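Local coordinates for protein CDC25-like phosphatase YCH1 (Saccharomyces cerevisiae, PDB 3FS5) that acts as a protein phosphatase, with a rhodanese-like fold related to single-domain rhodaneses and the catalytic domain of Cdc25, at residues N8-P14 and L118-R122; L17-M21 and P32-V36; G45-K49 and S137-L143. One frame throughout, in Å; residues are numbered along the deposited sequence.

Overall arrangement
Strand 10-12, near the N terminus, pairs in interaction 1 with the end of strand 116-121 at one edge of the parallel sheet and so closes a loop of over a hundred residues. Straight after it, helix 14-23 folds back, and interaction 2 packs 17-21 on strand 33-37, a short loop nested inside the long one. Interaction 3 opens next, at 45-49, and closes at 137-143, so it follows interaction 2 in series but crosses interaction 1. Leu12 and Leu121 both touch Leu17, Trp119 packs on Trp20, and Ile48 reaches Leu121 and Met21. The sheet, its N-terminal helix and the two-stranded antiparallel pair 47-48/139-140 meet through these side chains on the helix 14-23 side of the sheet.

Interaction 1: N8-P14 and L118-R122; sequences NVKYLDP and LWVLR
The Tyr11 ring and the Arg122 guanidinium lie nearly flat against each other, their planes 17° apart, although the two side chains run at about a right angle. The guanidinium is shifted toward CB of the tyrosine: Tyr11 CB is 3.5 Å from Arg122 CZ, and Tyr11 CD2 is 3.5 Å from Arg122 NH2. An extended run from CG to NE brings the arginine there. Water 2 sits at the guanidinium edge, accepting from Arg122 NE at 2.6 Å. Alongside Tyr11 and pointing the same way, Val120 lays its CB off-centre under the ring, while its CG2 meets Val9 CG1 at 3.7 Å.

Lys10 and Leu12 face Trp119 instead. Lys10 CB stands over the six-membered ring, 3.8 Å from its centroid, in a CH-pi contact; Leu12 CB approaches Trp119 CE3 obliquely at 3.9 Å. With chi1 at -54°, Trp119 CG stays beside its own backbone N and the indole reaches across to Lys10.

Parallel pairing holds the backbones. Lys10 N and Leu12 N give to Leu118 O and Val120 O, both at 168°, and Val120 N and Arg122 N return bonds to Lys10 O and Leu12 O. Strand 84-88 flanks 118-121 on its other side. Helix 96-106 packs on Val9, Tyr11 and Leu118, whereas Trp20 of helix 14-23 meets Trp119 edge-to-face.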
ATOM      1  N   ASN A   8       2.695  11.521 -10.660  1.00 24.25           N
ATOM      2  CA  ASN A   8       3.784  10.795 -10.007  1.00 25.96           C
ATOM      3  C   ASN A   8       3.290   9.506  -9.358  1.00 25.48           C
ATOM      4  O   ASN A   8       4.083   8.630  -9.026  1.00 27.40           O
ATOM      5  CB  ASN A   8       4.446  11.669  -8.940  1.00 27.36           C
ATOM      6  CG  ASN A   8       5.330  12.734  -9.536  1.00 30.32           C
ATOM      7  OD1 ASN A   8       6.330  12.428 -10.181  1.00 33.40           O
ATOM      8  ND2 ASN A   8       4.966  13.994  -9.329  1.00 30.52           N
ATOM      9  N   VAL A   9       1.980   9.401  -9.173  1.00 23.22           N
ATOM     10  CA  VAL A   9       1.387   8.219  -8.567  1.00 22.46           C
ATOM     11  C   VAL A   9       1.176   7.149  -9.633  1.00 23.31           C
ATOM     12  O   VAL A   9       0.455   7.369 -10.614  1.00 23.18           O
ATOM     13  CB  VAL A   9       0.034   8.560  -7.908  1.00 22.59           C
ATOM     14  CG1 VAL A   9      -0.593   7.304  -7.305  1.00 22.35           C
ATOM     15  CG2 VAL A   9       0.238   9.629  -6.841  1.00 21.07           C
ATOM     16  N   LYS A  10       1.818   5.999  -9.432  1.00 21.45           N
ATOM     17  CA  LYS A  10       1.729   4.873 -10.359  1.00 23.43           C
ATOM     18  C   LYS A  10       0.737   3.822  -9.867  1.00 22.06           C
ATOM     19  O   LYS A  10       0.375   3.806  -8.692  1.00 21.26           O
ATOM     20  CB  LYS A  10       3.103   4.221 -10.528  1.00 26.34           C
ATOM     21  CG  LYS A  10       4.152   5.116 -11.164  1.00 32.17           C
ATOM     22  CD  LYS A  10       3.818   5.408 -12.610  1.00 37.18           C
ATOM     23  CE  LYS A  10       5.059   5.277 -13.479  1.00 41.14           C
ATOM     24  NZ  LYS A  10       5.630   3.899 -13.379  1.00 43.80           N
ATOM     25  N   TYR A  11       0.315   2.941 -10.772  1.00 19.27           N
ATOM     26  CA  TYR A  11      -0.641   1.891 -10.443  1.00 21.07           C
ATOM     27  C   TYR A  11      -0.084   0.504 -10.698  1.00 21.30           C
ATOM     28  O   TYR A  11       0.591   0.261 -11.697  1.00 21.40           O
ATOM     29  CB  TYR A  11      -1.945   2.094 -11.220  1.00 20.12           C
ATOM     30  CG  TYR A  11      -2.708   3.292 -10.729  1.00 22.02           C
ATOM     31  CD1 TYR A  11      -2.240   4.586 -10.963  1.00 23.80           C
ATOM     32  CD2 TYR A  11      -3.861   3.139  -9.961  1.00 24.08           C
ATOM     33  CE1 TYR A  11      -2.899   5.699 -10.437  1.00 23.91           C
ATOM     34  CE2 TYR A  11      -4.525   4.240  -9.433  1.00 24.42           C
ATOM     35  CZ  TYR A  11      -4.038   5.514  -9.674  1.00 26.15           C
ATOM     36  OH  TYR A  11      -4.693   6.602  -9.145  1.00 29.03           O
ATOM     37  N   LEU A  12      -0.386  -0.402  -9.777  1.00 21.72           N
ATOM     38  CA  LEU A  12       0.106  -1.766  -9.828  1.00 23.93           C
ATOM     39  C   LEU A  12      -1.029  -2.792  -9.830  1.00 23.76           C
ATOM     40  O   LEU A  12      -2.049  -2.600  -9.163  1.00 22.04           O
ATOM     41  CB  LEU A  12       1.001  -1.990  -8.600  1.00 25.69           C
ATOM     42  CG  LEU A  12       1.891  -3.224  -8.478  1.00 29.66           C
ATOM     43  CD1 LEU A  12       2.990  -3.162  -9.527  1.00 29.32           C
ATOM     44  CD2 LEU A  12       2.501  -3.270  -7.090  1.00 29.27           C
ATOM     45  N   ASP A  13      -0.846  -3.879 -10.576  1.00 22.50           N
ATOM     46  CA  ASP A  13      -1.837  -4.953 -10.624  1.00 24.39           C
ATOM     47  C   ASP A  13      -1.471  -5.969  -9.546  1.00 21.65           C
ATOM     48  O   ASP A  13      -0.301  -6.105  -9.191  1.00 20.22           O
ATOM     49  CB  ASP A  13      -1.828  -5.646 -11.993  1.00 30.33           C
ATOM     50  CG  ASP A  13      -2.680  -4.926 -13.030  1.00 34.43           C
ATOM     51  OD1 ASP A  13      -2.474  -5.178 -14.235  1.00 38.53           O
ATOM     52  OD2 ASP A  13      -3.562  -4.125 -12.648  1.00 36.19           O
ATOM     53  N   PRO A  14      -2.467  -6.700  -9.020  1.00 21.17           N
ATOM     54  CA  PRO A  14      -2.269  -7.714  -7.979  1.00 21.54           C
ATOM     55  C   PRO A  14      -1.204  -8.748  -8.348  1.00 21.95           C
ATOM     56  O   PRO A  14      -0.415  -9.166  -7.498  1.00 20.05           O
ATOM     57  CB  PRO A  14      -3.654  -8.353  -7.850  1.00 23.15           C
ATOM     58  CG  PRO A  14      -4.577  -7.246  -8.230  1.00 25.49           C
ATOM     59  CD  PRO A  14      -3.887  -6.613  -9.403  1.00 23.25           C
ATOM     60  N   LEU A 118       5.657   6.065  -5.382  1.00 16.13           N
ATOM     61  CA  LEU A 118       4.323   5.801  -4.863  1.00 18.17           C
ATOM     62  C   LEU A 118       3.436   5.016  -5.816  1.00 17.12           C
ATOM     63  O   LEU A 118       3.329   5.353  -6.995  1.00 16.85           O
ATOM     64  CB  LEU A 118       3.641   7.122  -4.497  1.00 18.42           C
ATOM     65  CG  LEU A 118       4.407   8.000  -3.506  1.00 23.80           C
ATOM     66  CD1 LEU A 118       3.629   9.290  -3.260  1.00 24.94           C
ATOM     67  CD2 LEU A 118       4.619   7.244  -2.198  1.00 21.04           C
ATOM     68  N   TRP A 119       2.799   3.973  -5.287  1.00 15.35           N
ATOM     69  CA  TRP A 119       1.900   3.134  -6.070  1.00 14.25           C
ATOM     70  C   TRP A 119       0.547   2.939  -5.397  1.00 15.35           C
ATOM     71  O   TRP A 119       0.412   3.069  -4.175  1.00 17.65           O
ATOM     72  CB  TRP A 119       2.477   1.728  -6.273  1.00 14.71           C
ATOM     73  CG  TRP A 119       3.844   1.649  -6.859  1.00 15.89           C
ATOM     74  CD1 TRP A 119       5.031   1.848  -6.213  1.00 15.94           C
ATOM     75  CD2 TRP A 119       4.171   1.302  -8.206  1.00 19.05           C
ATOM     76  NE1 TRP A 119       6.080   1.640  -7.076  1.00 18.09           N
ATOM     77  CE2 TRP A 119       5.580   1.306  -8.308  1.00 19.16           C
ATOM     78  CE3 TRP A 119       3.408   0.985  -9.337  1.00 18.01           C
ATOM     79  CZ2 TRP A 119       6.245   1.003  -9.500  1.00 19.66           C
ATOM     80  CZ3 TRP A 119       4.068   0.682 -10.523  1.00 21.87           C
ATOM     81  CH2 TRP A 119       5.476   0.693 -10.594  1.00 23.23           C
ATOM     82  N   VAL A 120      -0.446   2.609  -6.214  1.00 14.14           N
ATOM     83  CA  VAL A 120      -1.787   2.291  -5.741  1.00 14.82           C
ATOM     84  C   VAL A 120      -2.090   0.919  -6.347  1.00 15.92           C
ATOM     85  O   VAL A 120      -1.858   0.693  -7.539  1.00 15.95           O
ATOM     86  CB  VAL A 120      -2.850   3.289  -6.243  1.00 15.82           C
ATOM     87  CG1 VAL A 120      -4.248   2.787  -5.868  1.00 13.07           C
ATOM     88  CG2 VAL A 120      -2.608   4.665  -5.632  1.00 14.90           C
ATOM     89  N   LEU A 121      -2.587   0.003  -5.527  1.00 14.64           N
ATOM     90  CA  LEU A 121      -2.923  -1.334  -5.996  1.00 15.37           C
ATOM     91  C   LEU A 121      -4.308  -1.315  -6.641  1.00 16.70           C
ATOM     92  O   LEU A 121      -5.316  -1.117  -5.957  1.00 13.68           O
ATOM     93  CB  LEU A 121      -2.912  -2.313  -4.817  1.00 16.64           C
ATOM     94  CG  LEU A 121      -3.326  -3.759  -5.100  1.00 17.29           C
ATOM     95  CD1 LEU A 121      -2.328  -4.410  -6.063  1.00 18.60           C
ATOM     96  CD2 LEU A 121      -3.386  -4.529  -3.791  1.00 18.69           C
ATOM     97  N   ARG A 122      -4.358  -1.520  -7.955  1.00 15.87           N
ATOM     98  CA  ARG A 122      -5.635  -1.514  -8.667  1.00 18.54           C
ATOM     99  C   ARG A 122      -6.581  -2.591  -8.150  1.00 18.36           C
ATOM    100  O   ARG A 122      -6.208  -3.760  -8.046  1.00 17.75           O
ATOM    101  CB  ARG A 122      -5.427  -1.722 -10.177  1.00 19.16           C
ATOM    102  CG  ARG A 122      -4.800  -0.544 -10.922  1.00 21.59           C
ATOM    103  CD  ARG A 122      -4.953  -0.725 -12.436  1.00 24.67           C
ATOM    104  NE  ARG A 122      -4.300   0.325 -13.219  1.00 26.60           N
ATOM    105  CZ  ARG A 122      -4.713   1.590 -13.288  1.00 27.70           C
ATOM    106  NH1 ARG A 122      -4.043   2.460 -14.031  1.00 26.41           N
ATOM    107  NH2 ARG A 122      -5.790   1.989 -12.622  1.00 24.74           N
TER
HETATM  108  O   HOH W   1       5.928   7.401  -7.864  1.00 33.11           O
HETATM  109  O   HOH W   2      -2.232  -1.112 -13.751  1.00 49.94           O

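Interaction 2: L17-M21 and P32-V36; sequences LHRWM and PFQVV
This is buried apolar packing of a helix on the parallel sheet, with residues 17-21 of helix 14-23 lying across strand 33-36 at 127°. The segment axes come no closer than 10.6 Å, and large side chains bridge that gap, Phe33 above all. Its chi1 of 63° sets CG between the backbone N and the carbonyl carbon, and the ring extends to the helix beside Trp20 and Met21. The CE2-CZ side of the ring meets the helix backbone and Met21: Phe33 CE2 lies 3.4 Å from Trp20 O and 3.8 Å from Trp20 CB, and Phe33 CZ is 3.8 Å from Met21 CG. Met21 crosses the phenylalanine at about a right angle.

The two aromatic rings meet obliquely, with planes 44° apart and centroids 6.0 Å from each other, and Phe33 CB and CG lie by Trp20 CE3. One turn back, Leu17 CD2 approaches Val35 CG2 at 4.3 Å.

Ile87 of the central strand 84-88 touches both Leu17 and Trp20. Helix 14-23 connects two parallel strands that are not neighbours in the sheet, 10-12 and 33-37, and packs on one face while helix 96-106 packs against side chains of the other, as expected of the rhodanese/Cdc25 fold.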
ATOM      1  N   LEU A  17       2.298  -7.319  -7.697  1.00 18.32           N
ATOM      2  CA  LEU A  17       2.638  -7.210  -6.281  1.00 17.80           C
ATOM      3  C   LEU A  17       2.953  -8.602  -5.749  1.00 17.75           C
ATOM      4  O   LEU A  17       3.900  -8.789  -4.989  1.00 16.87           O
ATOM      5  CB  LEU A  17       1.478  -6.613  -5.472  1.00 16.37           C
ATOM      6  CG  LEU A  17       1.671  -6.621  -3.949  1.00 16.35           C
ATOM      7  CD1 LEU A  17       2.962  -5.891  -3.580  1.00 15.57           C
ATOM      8  CD2 LEU A  17       0.469  -5.963  -3.273  1.00 16.97           C
ATOM      9  N   HIS A  18       2.158  -9.581  -6.159  1.00 16.83           N
ATOM     10  CA  HIS A  18       2.366 -10.949  -5.711  1.00 18.51           C
ATOM     11  C   HIS A  18       3.759 -11.426  -6.108  1.00 17.32           C
ATOM     12  O   HIS A  18       4.428 -12.115  -5.344  1.00 17.87           O
ATOM     13  CB  HIS A  18       1.290 -11.867  -6.308  1.00 19.08           C
ATOM     14  CG  HIS A  18       1.508 -13.316  -6.011  1.00 21.96           C
ATOM     15  ND1 HIS A  18       2.249 -14.138  -6.831  1.00 23.55           N
ATOM     16  CD2 HIS A  18       1.125 -14.078  -4.960  1.00 24.14           C
ATOM     17  CE1 HIS A  18       2.315 -15.344  -6.297  1.00 24.73           C
ATOM     18  NE2 HIS A  18       1.642 -15.334  -5.161  1.00 25.38           N
ATOM     19  N   ARG A  19       4.198 -11.049  -7.302  1.00 17.61           N
ATOM     20  CA  ARG A  19       5.518 -11.439  -7.774  1.00 19.55           C
ATOM     21  C   ARG A  19       6.579 -10.791  -6.881  1.00 19.82           C
ATOM     22  O   ARG A  19       7.540 -11.445  -6.476  1.00 20.65           O
ATOM     23  CB  ARG A  19       5.711 -11.010  -9.231  1.00 22.09           C
ATOM     24  CG  ARG A  19       7.009 -11.502  -9.850  1.00 28.19           C
ATOM     25  CD  ARG A  19       7.114 -11.119 -11.323  1.00 32.93           C
ATOM     26  NE  ARG A  19       8.436 -11.433 -11.864  1.00 40.95           N
ATOM     27  CZ  ARG A  19       8.856 -12.655 -12.186  1.00 44.00           C
ATOM     28  NH1 ARG A  19      10.083 -12.828 -12.665  1.00 44.59           N
ATOM     29  NH2 ARG A  19       8.050 -13.703 -12.045  1.00 45.78           N
ATOM     30  N   TRP A  20       6.397  -9.509  -6.566  1.00 17.13           N
ATOM     31  CA  TRP A  20       7.336  -8.797  -5.698  1.00 18.54           C
ATOM     32  C   TRP A  20       7.426  -9.471  -4.333  1.00 17.72           C
ATOM     33  O   TRP A  20       8.498  -9.539  -3.727  1.00 16.46           O
ATOM     34  CB  TRP A  20       6.885  -7.348  -5.473  1.00 17.22           C
ATOM     35  CG  TRP A  20       6.993  -6.446  -6.661  1.00 18.29           C
ATOM     36  CD1 TRP A  20       7.321  -6.793  -7.941  1.00 17.77           C
ATOM     37  CD2 TRP A  20       6.759  -5.032  -6.674  1.00 18.79           C
ATOM     38  NE1 TRP A  20       7.306  -5.679  -8.749  1.00 17.79           N
ATOM     39  CE2 TRP A  20       6.964  -4.586  -7.996  1.00 17.96           C
ATOM     40  CE3 TRP A  20       6.398  -4.098  -5.693  1.00 19.30           C
ATOM     41  CZ2 TRP A  20       6.820  -3.245  -8.365  1.00 19.98           C
ATOM     42  CZ3 TRP A  20       6.256  -2.760  -6.063  1.00 21.31           C
ATOM     43  CH2 TRP A  20       6.467  -2.351  -7.389  1.00 17.98           C
ATOM     44  N   MET A  21       6.289  -9.940  -3.832  1.00 16.24           N
ATOM     45  CA  MET A  21       6.264 -10.589  -2.529  1.00 17.90           C
ATOM     46  C   MET A  21       7.003 -11.925  -2.556  1.00 19.83           C
ATOM     47  O   MET A  21       7.713 -12.267  -1.609  1.00 19.96           O
ATOM     48  CB  MET A  21       4.816 -10.767  -2.065  1.00 17.99           C
ATOM     49  CG  MET A  21       4.155  -9.440  -1.689  1.00 20.92           C
ATOM     50  SD  MET A  21       2.421  -9.561  -1.215  1.00 23.05           S
ATOM     51  CE  MET A  21       2.570 -10.267   0.425  1.00 20.04           C
ATOM     52  N   PRO A  32      13.209  -2.407  -2.290  1.00 21.97           N
ATOM     53  CA  PRO A  32      12.254  -2.872  -1.287  1.00 18.96           C
ATOM     54  C   PRO A  32      10.894  -2.207  -1.478  1.00 19.14           C
ATOM     55  O   PRO A  32      10.769  -1.200  -2.185  1.00 15.83           O
ATOM     56  CB  PRO A  32      12.920  -2.474   0.024  1.00 18.87           C
ATOM     57  CG  PRO A  32      13.586  -1.190  -0.335  1.00 19.38           C
ATOM     58  CD  PRO A  32      14.198  -1.491  -1.692  1.00 22.08           C
ATOM     59  N   PHE A  33       9.870  -2.771  -0.852  1.00 17.55           N
ATOM     60  CA  PHE A  33       8.531  -2.207  -0.963  1.00 17.06           C
ATOM     61  C   PHE A  33       7.820  -2.326   0.379  1.00 16.52           C
ATOM     62  O   PHE A  33       8.244  -3.082   1.247  1.00 14.19           O
ATOM     63  CB  PHE A  33       7.739  -2.943  -2.057  1.00 16.87           C
ATOM     64  CG  PHE A  33       7.509  -4.404  -1.762  1.00 19.36           C
ATOM     65  CD1 PHE A  33       6.426  -4.810  -0.987  1.00 21.45           C
ATOM     66  CD2 PHE A  33       8.397  -5.369  -2.227  1.00 19.54           C
ATOM     67  CE1 PHE A  33       6.232  -6.155  -0.679  1.00 24.34           C
ATOM     68  CE2 PHE A  33       8.213  -6.720  -1.927  1.00 22.50           C
ATOM     69  CZ  PHE A  33       7.129  -7.113  -1.150  1.00 22.05           C
ATOM     70  N   GLN A  34       6.755  -1.553   0.553  1.00 16.65           N
ATOM     71  CA  GLN A  34       5.977  -1.593   1.780  1.00 16.01           C
ATOM     72  C   GLN A  34       4.519  -1.288   1.474  1.00 15.94           C
ATOM     73  O   GLN A  34       4.197  -0.242   0.909  1.00 14.63           O
ATOM     74  CB  GLN A  34       6.497  -0.577   2.802  1.00 15.36           C
ATOM     75  CG  GLN A  34       5.660  -0.554   4.083  1.00 16.85           C
ATOM     76  CD  GLN A  34       5.652  -1.903   4.798  1.00 16.71           C
ATOM     77  OE1 GLN A  34       4.597  -2.416   5.183  1.00 20.30           O
ATOM     78  NE2 GLN A  34       6.831  -2.473   4.989  1.00 14.47           N
ATOM     79  N   VAL A  35       3.643  -2.211   1.853  1.00 15.66           N
ATOM     80  CA  VAL A  35       2.215  -2.059   1.627  1.00 16.02           C
ATOM     81  C   VAL A  35       1.570  -1.279   2.767  1.00 15.38           C
ATOM     82  O   VAL A  35       1.814  -1.566   3.941  1.00 16.60           O
ATOM     83  CB  VAL A  35       1.520  -3.445   1.522  1.00 15.25           C
ATOM     84  CG1 VAL A  35       0.002  -3.276   1.459  1.00 15.56           C
ATOM     85  CG2 VAL A  35       2.023  -4.185   0.295  1.00 15.40           C
ATOM     86  N   VAL A  36       0.761  -0.285   2.417  1.00 14.68           N
ATOM     87  CA  VAL A  36       0.050   0.508   3.417  1.00 15.21           C
ATOM     88  C   VAL A  36      -1.449   0.388   3.138  1.00 15.52           C
ATOM     89  O   VAL A  36      -1.951   0.888   2.127  1.00 16.08           O
ATOM     90  CB  VAL A  36       0.452   2.000   3.373  1.00 15.38           C
ATOM     91  CG1 VAL A  36      -0.271   2.775   4.487  1.00 15.25           C
ATOM     92  CG2 VAL A  36       1.961   2.134   3.541  1.00 15.85           C
TER

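Interaction 3: G45-K49 and S137-L143; sequences GGHIK and SVTAGYL
His47 and Ala140 form the hydrogen-bonded pair of a tiny antiparallel two-stranded sheet, separate from the parallel sheet of this rhodanese-like fold. Ala140 N gives to His47 O at 2.8 Å and 171°, and His47 N returns a bond to Ala140 O at 2.9 Å. Ile48 and Thr139 make the next, non-hydrogen-bonded pair. Beyond it, Lys49 N donates almost straight to Val138 O at 3.0 Å, yet stands well above that carbonyl's plane.

At the opposite end, past the pairing, Leu143 N reaches Gly45 O at 3.2 Å, again from above the carbonyl plane; that same oxygen also accepts from the indole NE1 of Trp147. Side-chain bonds tie the 137-143 segment back to helix 124-132 and the loop after it: Thr139 OG1 to Tyr132 O and Trp128 NE1, Tyr142 OH to Gln129 OE1, and Ser137 OG to Asp135 OD2.

Gly46 lies close against the partner segment, its CA 3.3 Å from Gly141 O. Near it the His47 side chain, at chi1 53°, folds over the pairing: Ala140 O sits above the centre of the imidazole, 3.6 Å from its plane, and Ala140 CB meets His47 CE1 at 3.5 Å.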
ATOM      1  N   GLY A  45     -11.701  -8.856   7.873  1.00 21.02           N
ATOM      2  CA  GLY A  45     -11.863  -9.925   6.906  1.00 20.55           C
ATOM      3  C   GLY A  45     -10.630 -10.393   6.165  1.00 19.86           C
ATOM      4  O   GLY A  45     -10.722 -11.302   5.342  1.00 19.03           O
ATOM      5  N   GLY A  46      -9.483  -9.781   6.444  1.00 19.25           N
ATOM      6  CA  GLY A  46      -8.258 -10.177   5.773  1.00 17.58           C
ATOM      7  C   GLY A  46      -7.440  -8.995   5.280  1.00 17.75           C
ATOM      8  O   GLY A  46      -7.984  -7.928   4.983  1.00 17.31           O
ATOM      9  N   HIS A  47      -6.127  -9.187   5.190  1.00 16.77           N
ATOM     10  CA  HIS A  47      -5.228  -8.136   4.728  1.00 18.08           C
ATOM     11  C   HIS A  47      -3.953  -8.729   4.143  1.00 18.75           C
ATOM     12  O   HIS A  47      -3.653  -9.905   4.346  1.00 18.35           O
ATOM     13  CB  HIS A  47      -4.894  -7.180   5.879  1.00 18.48           C
ATOM     14  CG  HIS A  47      -4.384  -7.868   7.108  1.00 21.11           C
ATOM     15  ND1 HIS A  47      -3.055  -8.187   7.289  1.00 23.07           N
ATOM     16  CD2 HIS A  47      -5.032  -8.322   8.206  1.00 20.42           C
ATOM     17  CE1 HIS A  47      -2.907  -8.810   8.445  1.00 21.29           C
ATOM     18  NE2 HIS A  47      -4.091  -8.905   9.022  1.00 22.56           N
ATOM     19  N   ILE A  48      -3.209  -7.913   3.411  1.00 17.27           N
ATOM     20  CA  ILE A  48      -1.980  -8.372   2.792  1.00 18.27           C
ATOM     21  C   ILE A  48      -0.901  -8.558   3.853  1.00 19.44           C
ATOM     22  O   ILE A  48      -0.703  -7.697   4.710  1.00 20.76           O
ATOM     23  CB  ILE A  48      -1.533  -7.377   1.705  1.00 18.72           C
ATOM     24  CG1 ILE A  48      -2.626  -7.304   0.626  1.00 17.26           C
ATOM     25  CG2 ILE A  48      -0.177  -7.790   1.117  1.00 18.53           C
ATOM     26  CD1 ILE A  48      -2.339  -6.327  -0.504  1.00 17.79           C
ATOM     27  N   LYS A  49      -0.222  -9.700   3.798  1.00 20.06           N
ATOM     28  CA  LYS A  49       0.820 -10.035   4.760  1.00 22.69           C
ATOM     29  C   LYS A  49       1.939  -8.999   4.830  1.00 21.64           C
ATOM     30  O   LYS A  49       2.427  -8.518   3.803  1.00 21.73           O
ATOM     31  CB  LYS A  49       1.407 -11.412   4.425  1.00 25.70           C
ATOM     32  CG  LYS A  49       2.396 -11.957   5.449  1.00 30.21           C
ATOM     33  CD  LYS A  49       2.922 -13.322   5.010  1.00 35.63           C
ATOM     34  CE  LYS A  49       3.949 -13.880   5.990  1.00 39.20           C
ATOM     35  NZ  LYS A  49       3.370 -14.075   7.350  1.00 42.46           N
ATOM     36  N   SER A 137       0.591 -17.612   2.245  1.00 29.09           N
ATOM     37  CA  SER A 137       1.902 -16.985   2.142  1.00 28.51           C
ATOM     38  C   SER A 137       1.865 -15.493   1.826  1.00 27.77           C
ATOM     39  O   SER A 137       2.852 -14.794   2.050  1.00 28.73           O
ATOM     40  CB  SER A 137       2.763 -17.713   1.098  1.00 28.74           C
ATOM     41  OG  SER A 137       2.264 -17.545  -0.217  1.00 33.01           O
ATOM     42  N   VAL A 138       0.736 -14.999   1.319  1.00 25.69           N
ATOM     43  CA  VAL A 138       0.629 -13.580   0.981  1.00 24.62           C
ATOM     44  C   VAL A 138      -0.576 -12.862   1.599  1.00 23.89           C
ATOM     45  O   VAL A 138      -0.647 -11.634   1.576  1.00 23.77           O
ATOM     46  CB  VAL A 138       0.588 -13.365  -0.556  1.00 23.50           C
ATOM     47  CG1 VAL A 138       1.885 -13.860  -1.183  1.00 24.76           C
ATOM     48  CG2 VAL A 138      -0.608 -14.087  -1.161  1.00 23.30           C
ATOM     49  N   THR A 139      -1.515 -13.625   2.148  1.00 23.61           N
ATOM     50  CA  THR A 139      -2.708 -13.047   2.764  1.00 23.17           C
ATOM     51  C   THR A 139      -2.834 -13.494   4.215  1.00 22.78           C
ATOM     52  O   THR A 139      -2.710 -14.681   4.514  1.00 24.72           O
ATOM     53  CB  THR A 139      -3.979 -13.470   2.006  1.00 21.70           C
ATOM     54  OG1 THR A 139      -3.888 -13.026   0.653  1.00 21.06           O
ATOM     55  CG2 THR A 139      -5.224 -12.860   2.652  1.00 22.13           C
ATOM     56  N   ALA A 140      -3.091 -12.544   5.108  1.00 21.96           N
ATOM     57  CA  ALA A 140      -3.219 -12.839   6.533  1.00 22.85           C
ATOM     58  C   ALA A 140      -4.598 -12.505   7.097  1.00 22.87           C
ATOM     59  O   ALA A 140      -5.251 -11.561   6.651  1.00 22.35           O
ATOM     60  CB  ALA A 140      -2.150 -12.080   7.310  1.00 22.94           C
ATOM     61  N   GLY A 141      -5.026 -13.289   8.085  1.00 23.08           N
ATOM     62  CA  GLY A 141      -6.311 -13.078   8.733  1.00 22.84           C
ATOM     63  C   GLY A 141      -7.533 -13.161   7.835  1.00 22.86           C
ATOM     64  O   GLY A 141      -8.556 -12.538   8.114  1.00 23.93           O
ATOM     65  N   TYR A 142      -7.442 -13.948   6.771  1.00 21.61           N
ATOM     66  CA  TYR A 142      -8.544 -14.081   5.829  1.00 23.19           C
ATOM     67  C   TYR A 142      -9.723 -14.865   6.404  1.00 24.96           C
ATOM     68  O   TYR A 142      -9.543 -15.926   7.008  1.00 24.49           O
ATOM     69  CB  TYR A 142      -8.048 -14.758   4.555  1.00 21.55           C
ATOM     70  CG  TYR A 142      -9.061 -14.804   3.439  1.00 23.93           C
ATOM     71  CD1 TYR A 142      -9.626 -13.631   2.934  1.00 22.74           C
ATOM     72  CD2 TYR A 142      -9.419 -16.016   2.849  1.00 22.95           C
ATOM     73  CE1 TYR A 142     -10.517 -13.665   1.864  1.00 23.17           C
ATOM     74  CE2 TYR A 142     -10.308 -16.059   1.781  1.00 23.96           C
ATOM     75  CZ  TYR A 142     -10.850 -14.882   1.293  1.00 25.06           C
ATOM     76  OH  TYR A 142     -11.716 -14.921   0.225  1.00 26.56           O
ATOM     77  N   LEU A 143     -10.925 -14.328   6.214  1.00 26.60           N
ATOM     78  CA  LEU A 143     -12.149 -14.966   6.690  1.00 28.76           C
ATOM     79  C   LEU A 143     -13.036 -15.264   5.488  1.00 29.37           C
ATOM     80  O   LEU A 143     -13.847 -14.431   5.077  1.00 28.75           O
ATOM     81  CB  LEU A 143     -12.873 -14.046   7.670  1.00 30.53           C
ATOM     82  CG  LEU A 143     -12.087 -13.692   8.936  1.00 31.08           C
ATOM     83  CD1 LEU A 143     -12.853 -12.665   9.747  1.00 31.50           C
ATOM     84  CD2 LEU A 143     -11.843 -14.948   9.761  1.00 33.08           C
TER